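Local coordinates for luciferase-like monooxygenase (Streptomyces bottropensis, PDB 7BIP), which probably acts as a monooxygenase of the bacterial luciferase family in rishirilide biosynthesis, incorporating oxygen into an aromatic polyketide intermediate, at residues V134-V146 against V158-I172. Sequence-based numbering, arbitrary orientation.
Sequences VEAVRRLWAEEDV and VTMLPRTWQRPHPRI. With CA (calcium ion), chain C.
Arg163 reaches from the 158-172 loop to Leu140, Glu143 and Glu144 at the C-terminal end of helix 126-142, in a TIM barrel of the luciferase-like family. Arg163 NH2 donates to Leu140 O at 3.0 Å, nearly in line with the C=O, and also to Met160 O on a lone pair. Arg163 NH1 makes weak bonds to Glu143 O and to Glu144 OE2 (3.0 Å each), the latter part of a salt bridge. The same carboxylate chelates a calcium ion through OE1 and OE2, so its charge is probably shared between metal and arginine. An alanine in place of Arg163 has no guanidinium, which would probably weaken the tie of the loop to the helix end and leave Glu144 without its arginine. Beyond the helix, Asp145 and Val146 both face Val158 in a G1 beta bulge at the open end of the hairpin formed by strands 146-149 and 154-158; Asp145 N points almost straight at Thr159 OG1 (175°).

On the barrel side, the Trp141 indole, tied by NE1 to Ala89 O of helix 85-98, lies between Val137 CG1 on one face and Thr164 CG2 and Pro170 CD on the other. With Thr164 OG1 between backbone N and carbonyl carbon (chi1 60°), bonded to Gln166 O, Thr164 CG2 lies 3.8 Å from the centroid of the Trp141 five-membered ring, a CH-pi contact. His169 CB packs 3.5 Å from Trp141 CE3. Ile172, on barrel strand 171-175, meets the indole edge through CG1, 3.8 Å from Trp141 CZ3.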
ATOM      1  N   VAL A 134      -5.835  -6.298 -16.614  1.00 14.34           N
ATOM      2  CA  VAL A 134      -5.790  -7.614 -15.978  1.00 10.89           C
ATOM      3  C   VAL A 134      -4.732  -8.485 -16.638  1.00 15.65           C
ATOM      4  O   VAL A 134      -3.915  -9.128 -15.965  1.00 14.82           O
ATOM      5  CB  VAL A 134      -7.174  -8.284 -16.033  1.00 12.40           C
ATOM      6  CG1 VAL A 134      -7.079  -9.723 -15.516  1.00 15.42           C
ATOM      7  CG2 VAL A 134      -8.198  -7.483 -15.221  1.00 16.47           C
ATOM      8  N   GLU A 135      -4.730  -8.525 -17.966  1.00 15.24           N
ATOM      9  CA  GLU A 135      -3.803  -9.419 -18.648  1.00 16.23           C
ATOM     10  C   GLU A 135      -2.361  -8.957 -18.494  1.00 14.97           C
ATOM     11  O   GLU A 135      -1.456  -9.785 -18.341  1.00 13.98           O
ATOM     12  CB  GLU A 135      -4.179  -9.535 -20.120  1.00 14.78           C
ATOM     13  CG  GLU A 135      -3.186 -10.330 -20.971  1.00 14.10           C
ATOM     14  CD  GLU A 135      -3.125 -11.814 -20.612  1.00 18.97           C
ATOM     15  OE1 GLU A 135      -3.912 -12.268 -19.758  1.00 19.13           O
ATOM     16  OE2 GLU A 135      -2.276 -12.519 -21.190  1.00 22.58           O
ATOM     17  N   ALA A 136      -2.117  -7.644 -18.554  1.00 13.47           N
ATOM     18  CA  ALA A 136      -0.753  -7.160 -18.368  1.00 14.57           C
ATOM     19  C   ALA A 136      -0.230  -7.521 -16.983  1.00 12.60           C
ATOM     20  O   ALA A 136       0.925  -7.941 -16.842  1.00 15.00           O
ATOM     21  CB  ALA A 136      -0.685  -5.651 -18.597  1.00 15.85           C
ATOM     22  N   VAL A 137      -1.070  -7.373 -15.951  1.00 11.35           N
ATOM     23  CA  VAL A 137      -0.654  -7.745 -14.599  1.00 11.71           C
ATOM     24  C   VAL A 137      -0.374  -9.241 -14.522  1.00 13.74           C
ATOM     25  O   VAL A 137       0.647  -9.672 -13.973  1.00 13.43           O
ATOM     26  CB  VAL A 137      -1.718  -7.318 -13.572  1.00 10.11           C
ATOM     27  CG1 VAL A 137      -1.453  -7.991 -12.211  1.00 12.39           C
ATOM     28  CG2 VAL A 137      -1.729  -5.781 -13.429  1.00 13.89           C
ATOM     29  N   ARG A 138      -1.283 -10.057 -15.069  1.00 13.76           N
ATOM     30  CA  ARG A 138      -1.062 -11.499 -15.078  1.00 12.37           C
ATOM     31  C   ARG A 138       0.261 -11.850 -15.744  1.00 16.97           C
ATOM     32  O   ARG A 138       1.014 -12.691 -15.232  1.00 15.00           O
ATOM     33  CB  ARG A 138      -2.214 -12.218 -15.784  1.00 15.37           C
ATOM     34  CG  ARG A 138      -2.086 -13.743 -15.740  1.00 16.41           C
ATOM     35  CD  ARG A 138      -2.983 -14.448 -16.787  1.00 16.15           C
ATOM     36  NE  ARG A 138      -2.487 -14.284 -18.155  1.00 14.90           N
ATOM     37  CZ  ARG A 138      -1.422 -14.912 -18.653  1.00 21.01           C
ATOM     38  NH1 ARG A 138      -0.741 -15.776 -17.908  1.00 19.15           N
ATOM     39  NH2 ARG A 138      -1.036 -14.683 -19.900  1.00 25.02           N
ATOM     40  N   ARG A 139       0.569 -11.203 -16.875  1.00 15.08           N
ATOM     41  CA  ARG A 139       1.819 -11.487 -17.570  1.00 14.27           C
ATOM     42  C   ARG A 139       3.024 -11.056 -16.753  1.00 10.85           C
ATOM     43  O   ARG A 139       4.035 -11.765 -16.725  1.00 14.22           O
ATOM     44  CB  ARG A 139       1.841 -10.800 -18.935  1.00 16.18           C
ATOM     45  CG  ARG A 139       0.996 -11.515 -19.918  1.00 19.15           C
ATOM     46  CD  ARG A 139       1.376 -11.197 -21.338  1.00 22.00           C
ATOM     47  NE  ARG A 139       0.232 -11.521 -22.156  1.00 30.15           N
ATOM     48  CZ  ARG A 139       0.121 -11.265 -23.448  1.00 32.58           C
ATOM     49  NH1 ARG A 139       1.119 -10.677 -24.109  1.00 24.67           N
ATOM     50  NH2 ARG A 139      -1.002 -11.610 -24.067  1.00 24.29           N
ATOM     51  N   LEU A 140       2.953  -9.871 -16.122  1.00 11.06           N
ATOM     52  CA  LEU A 140       4.059  -9.420 -15.279  1.00 11.86           C
ATOM     53  C   LEU A 140       4.321 -10.390 -14.135  1.00 13.07           C
ATOM     54  O   LEU A 140       5.472 -10.553 -13.711  1.00 15.47           O
ATOM     55  CB  LEU A 140       3.773  -8.014 -14.745  1.00 11.56           C
ATOM     56  CG  LEU A 140       3.922  -6.925 -15.826  1.00 12.96           C
ATOM     57  CD1 LEU A 140       3.218  -5.642 -15.403  1.00 15.18           C
ATOM     58  CD2 LEU A 140       5.399  -6.665 -16.124  1.00 13.36           C
ATOM     59  N   TRP A 141       3.277 -11.055 -13.629  1.00 13.29           N
ATOM     60  CA  TRP A 141       3.472 -12.043 -12.574  1.00 15.31           C
ATOM     61  C   TRP A 141       3.986 -13.371 -13.116  1.00 12.51           C
ATOM     62  O   TRP A 141       4.833 -14.016 -12.485  1.00 15.47           O
ATOM     63  CB  TRP A 141       2.158 -12.312 -11.849  1.00 12.19           C
ATOM     64  CG  TRP A 141       1.632 -11.243 -10.954  1.00 10.15           C
ATOM     65  CD1 TRP A 141       2.324 -10.235 -10.343  1.00 11.99           C
ATOM     66  CD2 TRP A 141       0.273 -11.117 -10.540  1.00  9.39           C
ATOM     67  NE1 TRP A 141       1.461  -9.474  -9.579  1.00 13.32           N
ATOM     68  CE2 TRP A 141       0.198 -10.002  -9.680  1.00 10.52           C
ATOM     69  CE3 TRP A 141      -0.894 -11.831 -10.827  1.00 12.44           C
ATOM     70  CZ2 TRP A 141      -0.995  -9.594  -9.091  1.00 14.36           C
ATOM     71  CZ3 TRP A 141      -2.086 -11.427 -10.235  1.00 11.82           C
ATOM     72  CH2 TRP A 141      -2.128 -10.317  -9.386  1.00 15.67           C
ATOM     73  N   ALA A 142       3.454 -13.817 -14.257  1.00 12.87           N
ATOM     74  CA  ALA A 142       3.665 -15.181 -14.717  1.00 13.68           C
ATOM     75  C   ALA A 142       4.915 -15.349 -15.561  1.00 17.65           C
ATOM     76  O   ALA A 142       5.415 -16.477 -15.677  1.00 20.26           O
ATOM     77  CB  ALA A 142       2.462 -15.654 -15.541  1.00 15.49           C
ATOM     78  N   GLU A 143       5.420 -14.270 -16.155  1.00 13.31           N
ATOM     79  CA  GLU A 143       6.449 -14.351 -17.184  1.00 12.47           C
ATOM     80  C   GLU A 143       7.586 -13.373 -16.891  1.00 11.48           C
ATOM     81  O   GLU A 143       7.485 -12.491 -16.036  1.00 13.95           O
ATOM     82  CB  GLU A 143       5.880 -14.045 -18.584  1.00 19.45           C
ATOM     83  CG  GLU A 143       4.649 -14.859 -18.982  1.00 25.56           C
ATOM     84  CD  GLU A 143       4.946 -16.332 -19.172  1.00 48.30           C
ATOM     85  OE1 GLU A 143       4.017 -17.151 -18.995  1.00 58.02           O
ATOM     86  OE2 GLU A 143       6.103 -16.674 -19.501  1.00 57.39           O
ATOM     87  N   GLU A 144       8.670 -13.548 -17.642  1.00 12.70           N
ATOM     88  CA  GLU A 144       9.844 -12.696 -17.586  1.00 12.81           C
ATOM     89  C   GLU A 144      10.145 -12.199 -18.992  1.00 15.93           C
ATOM     90  O   GLU A 144       9.651 -12.754 -19.975  1.00 17.69           O
ATOM     91  CB  GLU A 144      11.050 -13.445 -17.010  1.00 14.19           C
ATOM     92  CG  GLU A 144      10.791 -14.010 -15.626  1.00 16.10           C
ATOM     93  CD  GLU A 144      10.224 -15.424 -15.637  1.00 17.99           C
ATOM     94  OE1 GLU A 144      10.483 -16.188 -16.599  1.00 17.62           O
ATOM     95  OE2 GLU A 144       9.521 -15.770 -14.664  1.00 15.73           O
ATOM     96  N   ASP A 145      10.976 -11.158 -19.083  1.00 15.79           N
ATOM     97  CA  ASP A 145      11.261 -10.499 -20.368  1.00 16.56           C
ATOM     98  C   ASP A 145       9.959 -10.116 -21.067  1.00 17.44           C
ATOM     99  O   ASP A 145       9.789 -10.299 -22.277  1.00 16.88           O
ATOM    100  CB  ASP A 145      12.120 -11.383 -21.283  1.00 17.00           C
ATOM    101  CG  ASP A 145      13.612 -11.216 -21.047  1.00 26.55           C
ATOM    102  OD1 ASP A 145      14.025 -10.207 -20.440  1.00 29.92           O
ATOM    103  OD2 ASP A 145      14.377 -12.102 -21.489  1.00 26.89           O
ATOM    104  N   VAL A 146       9.006  -9.617 -20.282  1.00 15.87           N
ATOM    105  CA  VAL A 146       7.678  -9.340 -20.804  1.00 13.32           C
ATOM    106  C   VAL A 146       7.736  -8.151 -21.751  1.00 15.99           C
ATOM    107  O   VAL A 146       8.219  -7.070 -21.390  1.00 16.16           O
ATOM    108  CB  VAL A 146       6.700  -9.073 -19.651  1.00 15.77           C
ATOM    109  CG1 VAL A 146       5.322  -8.647 -20.190  1.00 16.49           C
ATOM    110  CG2 VAL A 146       6.577 -10.320 -18.778  1.00 15.91           C
ATOM    111  N   VAL A 158      10.830  -6.441 -19.729  1.00 16.23           N
ATOM    112  CA  VAL A 158      11.091  -6.175 -18.320  1.00 16.34           C
ATOM    113  C   VAL A 158      10.679  -7.408 -17.529  1.00 14.58           C
ATOM    114  O   VAL A 158       9.880  -8.226 -17.985  1.00 16.83           O
ATOM    115  CB  VAL A 158      10.339  -4.934 -17.781  1.00 21.50           C
ATOM    116  CG1 VAL A 158      10.928  -3.651 -18.362  1.00 24.47           C
ATOM    117  CG2 VAL A 158       8.831  -5.063 -18.050  1.00 17.96           C
ATOM    118  N   THR A 159      11.233  -7.535 -16.325  1.00 16.95           N
ATOM    119  CA  THR A 159      10.798  -8.556 -15.379  1.00 14.30           C
ATOM    120  C   THR A 159      10.464  -7.868 -14.065  1.00 15.60           C
ATOM    121  O   THR A 159      11.327  -7.222 -13.459  1.00 18.74           O
ATOM    122  CB  THR A 159      11.861  -9.637 -15.167  1.00 16.45           C
ATOM    123  OG1 THR A 159      12.231 -10.206 -16.426  1.00 19.39           O
ATOM    124  CG2 THR A 159      11.303 -10.733 -14.261  1.00 19.47           C
ATOM    125  N   MET A 160       9.209  -7.984 -13.644  1.00 14.28           N
ATOM    126  CA  MET A 160       8.725  -7.293 -12.457  1.00 10.00           C
ATOM    127  C   MET A 160       9.195  -7.991 -11.189  1.00 15.70           C
ATOM    128  O   MET A 160       9.040  -9.206 -11.040  1.00 20.82           O
ATOM    129  CB  MET A 160       7.196  -7.223 -12.476  1.00 14.36           C
ATOM    130  CG  MET A 160       6.571  -6.606 -11.221  1.00 18.11           C
ATOM    131  SD  MET A 160       7.102  -4.898 -10.886  0.88 20.27           S
ATOM    132  CE  MET A 160       6.826  -4.138 -12.467  1.00 22.62           C
ATOM    133  N   LEU A 161       9.769  -7.217 -10.280  1.00 13.35           N
ATOM    134  CA  LEU A 161      10.106  -7.666  -8.944  1.00 11.08           C
ATOM    135  C   LEU A 161       9.193  -6.980  -7.940  1.00 12.84           C
ATOM    136  O   LEU A 161       8.620  -5.923  -8.231  1.00 12.96           O
ATOM    137  CB  LEU A 161      11.573  -7.345  -8.610  1.00 11.65           C
ATOM    138  CG  LEU A 161      12.624  -8.091  -9.436  1.00 13.73           C
ATOM    139  CD1 LEU A 161      14.004  -7.543  -9.082  1.00 18.40           C
ATOM    140  CD2 LEU A 161      12.565  -9.595  -9.206  1.00 15.98           C
ATOM    141  N   PRO A 162       8.988  -7.574  -6.765  1.00 12.58           N
ATOM    142  CA  PRO A 162       9.400  -8.936  -6.429  1.00 11.97           C
ATOM    143  C   PRO A 162       8.553  -9.940  -7.202  1.00 11.64           C
ATOM    144  O   PRO A 162       7.437  -9.621  -7.631  1.00 13.57           O
ATOM    145  CB  PRO A 162       9.125  -9.023  -4.930  1.00 11.95           C
ATOM    146  CG  PRO A 162       7.916  -8.084  -4.729  1.00 11.55           C
ATOM    147  CD  PRO A 162       8.137  -6.964  -5.720  1.00 14.08           C
ATOM    148  N   ARG A 163       9.083 -11.133  -7.431  1.00 11.18           N
ATOM    149  CA  ARG A 163       8.220 -12.183  -7.936  1.00 10.23           C
ATOM    150  C   ARG A 163       7.191 -12.535  -6.871  1.00 15.06           C
ATOM    151  O   ARG A 163       7.416 -12.332  -5.680  1.00 14.65           O
ATOM    152  CB  ARG A 163       9.040 -13.405  -8.330  1.00 12.27           C
ATOM    153  CG  ARG A 163      10.264 -13.062  -9.196  1.00 16.94           C
ATOM    154  CD  ARG A 163       9.894 -12.325 -10.482  1.00 14.67           C
ATOM    155  NE  ARG A 163       9.283 -13.208 -11.473  1.00 15.55           N
ATOM    156  CZ  ARG A 163       8.425 -12.803 -12.403  1.00 15.20           C
ATOM    157  NH1 ARG A 163       7.915 -13.667 -13.277  1.00 14.12           N
ATOM    158  NH2 ARG A 163       8.064 -11.531 -12.451  1.00 17.36           N
ATOM    159  N   THR A 164       6.042 -13.046  -7.306  1.00 12.49           N
ATOM    160  CA  THR A 164       5.017 -13.373  -6.322  1.00 11.42           C
ATOM    161  C   THR A 164       5.427 -14.579  -5.469  1.00 14.18           C
ATOM    162  O   THR A 164       6.323 -15.364  -5.811  1.00 15.24           O
ATOM    163  CB  THR A 164       3.671 -13.644  -7.004  1.00 11.55           C
ATOM    164  OG1 THR A 164       3.806 -14.738  -7.917  1.00 16.42           O
ATOM    165  CG2 THR A 164       3.205 -12.406  -7.773  1.00 14.95           C
ATOM    166  N   TRP A 165       4.772 -14.693  -4.316  1.00 10.72           N
ATOM    167  CA  TRP A 165       4.938 -15.854  -3.454  1.00 11.97           C
ATOM    168  C   TRP A 165       4.200 -17.052  -4.035  1.00 15.62           C
ATOM    169  O   TRP A 165       4.772 -18.143  -4.183  1.00 16.08           O
ATOM    170  CB  TRP A 165       4.409 -15.504  -2.063  1.00 14.36           C
ATOM    171  CG  TRP A 165       4.386 -16.618  -1.050  1.00 12.96           C
ATOM    172  CD1 TRP A 165       3.615 -17.756  -1.080  1.00 12.92           C
ATOM    173  CD2 TRP A 165       5.125 -16.670   0.174  1.00 14.06           C
ATOM    174  NE1 TRP A 165       3.849 -18.509   0.041  1.00 15.78           N
ATOM    175  CE2 TRP A 165       4.769 -17.862   0.827  1.00 16.90           C
ATOM    176  CE3 TRP A 165       6.056 -15.821   0.777  1.00 13.62           C
ATOM    177  CZ2 TRP A 165       5.324 -18.237   2.058  1.00 18.36           C
ATOM    178  CZ3 TRP A 165       6.607 -16.186   1.991  1.00 15.44           C
ATOM    179  CH2 TRP A 165       6.234 -17.382   2.625  1.00 13.00           C
ATOM    180  N   GLN A 166       2.938 -16.858  -4.391  1.00 13.83           N
ATOM    181  CA  GLN A 166       2.124 -17.946  -4.917  1.00 13.77           C
ATOM    182  C   GLN A 166       2.503 -18.270  -6.358  1.00 12.70           C
ATOM    183  O   GLN A 166       3.000 -17.425  -7.099  1.00 15.68           O
ATOM    184  CB  GLN A 166       0.642 -17.578  -4.840  1.00 11.84           C
ATOM    185  CG  GLN A 166       0.157 -17.398  -3.410  1.00 13.29           C
ATOM    186  CD  GLN A 166      -1.289 -16.971  -3.353  1.00 16.96           C
ATOM    187  OE1 GLN A 166      -2.192 -17.792  -3.528  1.00 17.50           O
ATOM    188  NE2 GLN A 166      -1.521 -15.686  -3.118  1.00 14.31           N
ATOM    189  N   ARG A 167       2.232 -19.508  -6.760  1.00 13.42           N
ATOM    190  CA  ARG A 167       2.607 -19.982  -8.081  1.00 17.32           C
ATOM    191  C   ARG A 167       1.377 -20.476  -8.832  1.00 17.57           C
ATOM    192  O   ARG A 167       0.650 -21.334  -8.316  1.00 20.18           O
ATOM    193  CB  ARG A 167       3.634 -21.105  -7.967  1.00 19.00           C
ATOM    194  CG  ARG A 167       4.922 -20.648  -7.311  1.00 18.99           C
ATOM    195  CD  ARG A 167       5.848 -21.826  -7.096  1.00 23.70           C
ATOM    196  NE  ARG A 167       6.920 -21.531  -6.152  1.00 18.84           N
ATOM    197  CZ  ARG A 167       7.624 -22.480  -5.540  1.00 21.40           C
ATOM    198  NH1 ARG A 167       7.357 -23.759  -5.786  1.00 23.97           N
ATOM    199  NH2 ARG A 167       8.588 -22.152  -4.694  1.00 19.42           N
ATOM    200  N   PRO A 168       1.107 -19.964 -10.040  1.00 20.08           N
ATOM    201  CA  PRO A 168       1.957 -19.005 -10.755  1.00 15.73           C
ATOM    202  C   PRO A 168       1.877 -17.574 -10.232  1.00 14.20           C
ATOM    203  O   PRO A 168       2.745 -16.765 -10.531  1.00 20.04           O
ATOM    204  CB  PRO A 168       1.424 -19.075 -12.194  1.00 19.21           C
ATOM    205  CG  PRO A 168      -0.010 -19.485 -12.041  1.00 20.31           C
ATOM    206  CD  PRO A 168      -0.051 -20.400 -10.846  1.00 19.11           C
ATOM    207  N   HIS A 169       0.845 -17.293  -9.440  1.00 14.02           N
ATOM    208  CA  HIS A 169       0.534 -15.960  -8.941  1.00 13.16           C
ATOM    209  C   HIS A 169      -0.727 -16.072  -8.094  1.00 12.50           C
ATOM    210  O   HIS A 169      -1.351 -17.142  -8.067  1.00 16.01           O
ATOM    211  CB  HIS A 169       0.362 -14.966 -10.102  1.00 14.57           C
ATOM    212  CG  HIS A 169      -0.577 -15.424 -11.174  1.00 14.33           C
ATOM    213  ND1 HIS A 169      -1.940 -15.492 -10.989  1.00 16.36           N
ATOM    214  CD2 HIS A 169      -0.351 -15.813 -12.452  1.00 15.43           C
ATOM    215  CE1 HIS A 169      -2.513 -15.925 -12.099  1.00 16.38           C
ATOM    216  NE2 HIS A 169      -1.570 -16.119 -13.005  1.00 16.23           N
ATOM    217  N   PRO A 170      -1.110 -15.030  -7.357  1.00 14.43           N
ATOM    218  CA  PRO A 170      -2.387 -15.075  -6.639  1.00 13.10           C
ATOM    219  C   PRO A 170      -3.552 -15.367  -7.578  1.00 15.08           C
ATOM    220  O   PRO A 170      -3.527 -15.030  -8.766  1.00 14.32           O
ATOM    221  CB  PRO A 170      -2.498 -13.675  -6.037  1.00 11.46           C
ATOM    222  CG  PRO A 170      -1.095 -13.230  -5.884  1.00 14.55           C
ATOM    223  CD  PRO A 170      -0.393 -13.765  -7.099  1.00 15.57           C
ATOM    224  N   ARG A 171      -4.577 -16.016  -7.025  1.00 16.65           N
ATOM    225  CA  ARG A 171      -5.825 -16.226  -7.750  1.00 17.64           C
ATOM    226  C   ARG A 171      -6.324 -14.903  -8.313  1.00 17.91           C
ATOM    227  O   ARG A 171      -6.284 -13.876  -7.635  1.00 14.45           O
ATOM    228  CB  ARG A 171      -6.881 -16.823  -6.817  1.00 15.67           C
ATOM    229  CG  ARG A 171      -8.134 -17.339  -7.537  1.00 22.68           C
ATOM    230  CD  ARG A 171      -9.213 -17.763  -6.538  1.00 26.57           C
ATOM    231  NE  ARG A 171      -8.733 -18.782  -5.613  1.00 28.53           N
ATOM    232  CZ  ARG A 171      -8.766 -20.088  -5.855  1.00 37.23           C
ATOM    233  NH1 ARG A 171      -9.257 -20.533  -7.006  1.00 38.80           N
ATOM    234  NH2 ARG A 171      -8.307 -20.945  -4.950  1.00 39.59           N
ATOM    235  N   ILE A 172      -6.795 -14.929  -9.560  1.00 14.51           N
ATOM    236  CA  ILE A 172      -7.367 -13.754 -10.211  1.00 13.37           C
ATOM    237  C   ILE A 172      -8.875 -13.950 -10.301  1.00 13.57           C
ATOM    238  O   ILE A 172      -9.342 -14.969 -10.820  1.00 16.46           O
ATOM    239  CB  ILE A 172      -6.762 -13.531 -11.611  1.00 14.39           C
ATOM    240  CG1 ILE A 172      -5.281 -13.144 -11.519  1.00 14.77           C
ATOM    241  CG2 ILE A 172      -7.526 -12.436 -12.376  1.00 14.59           C
ATOM    242  CD1 ILE A 172      -4.597 -13.071 -12.897  1.00 17.45           C
TER
HETATM  243 CA    CA C 401       9.632 -18.127 -15.432  0.91 13.33          CA
HETATM  244  O   HOH W   1      -1.606 -17.254 -15.468  1.00 24.50           O
HETATM  245  O   HOH W   2       7.606  -9.710 -15.233  1.00 13.49           O
HETATM  246  O   HOH W   3       5.841 -13.029 -10.102  1.00 19.26           O
HETATM  247  O   HOH W   4       7.466 -18.057 -16.392  1.00 20.99           O
HETATM  248  O   HOH W   5      13.515  -8.829 -18.538  1.00 30.56           O
HETATM  249  O   HOH W   6      10.511 -19.012 -17.492  1.00 21.29           O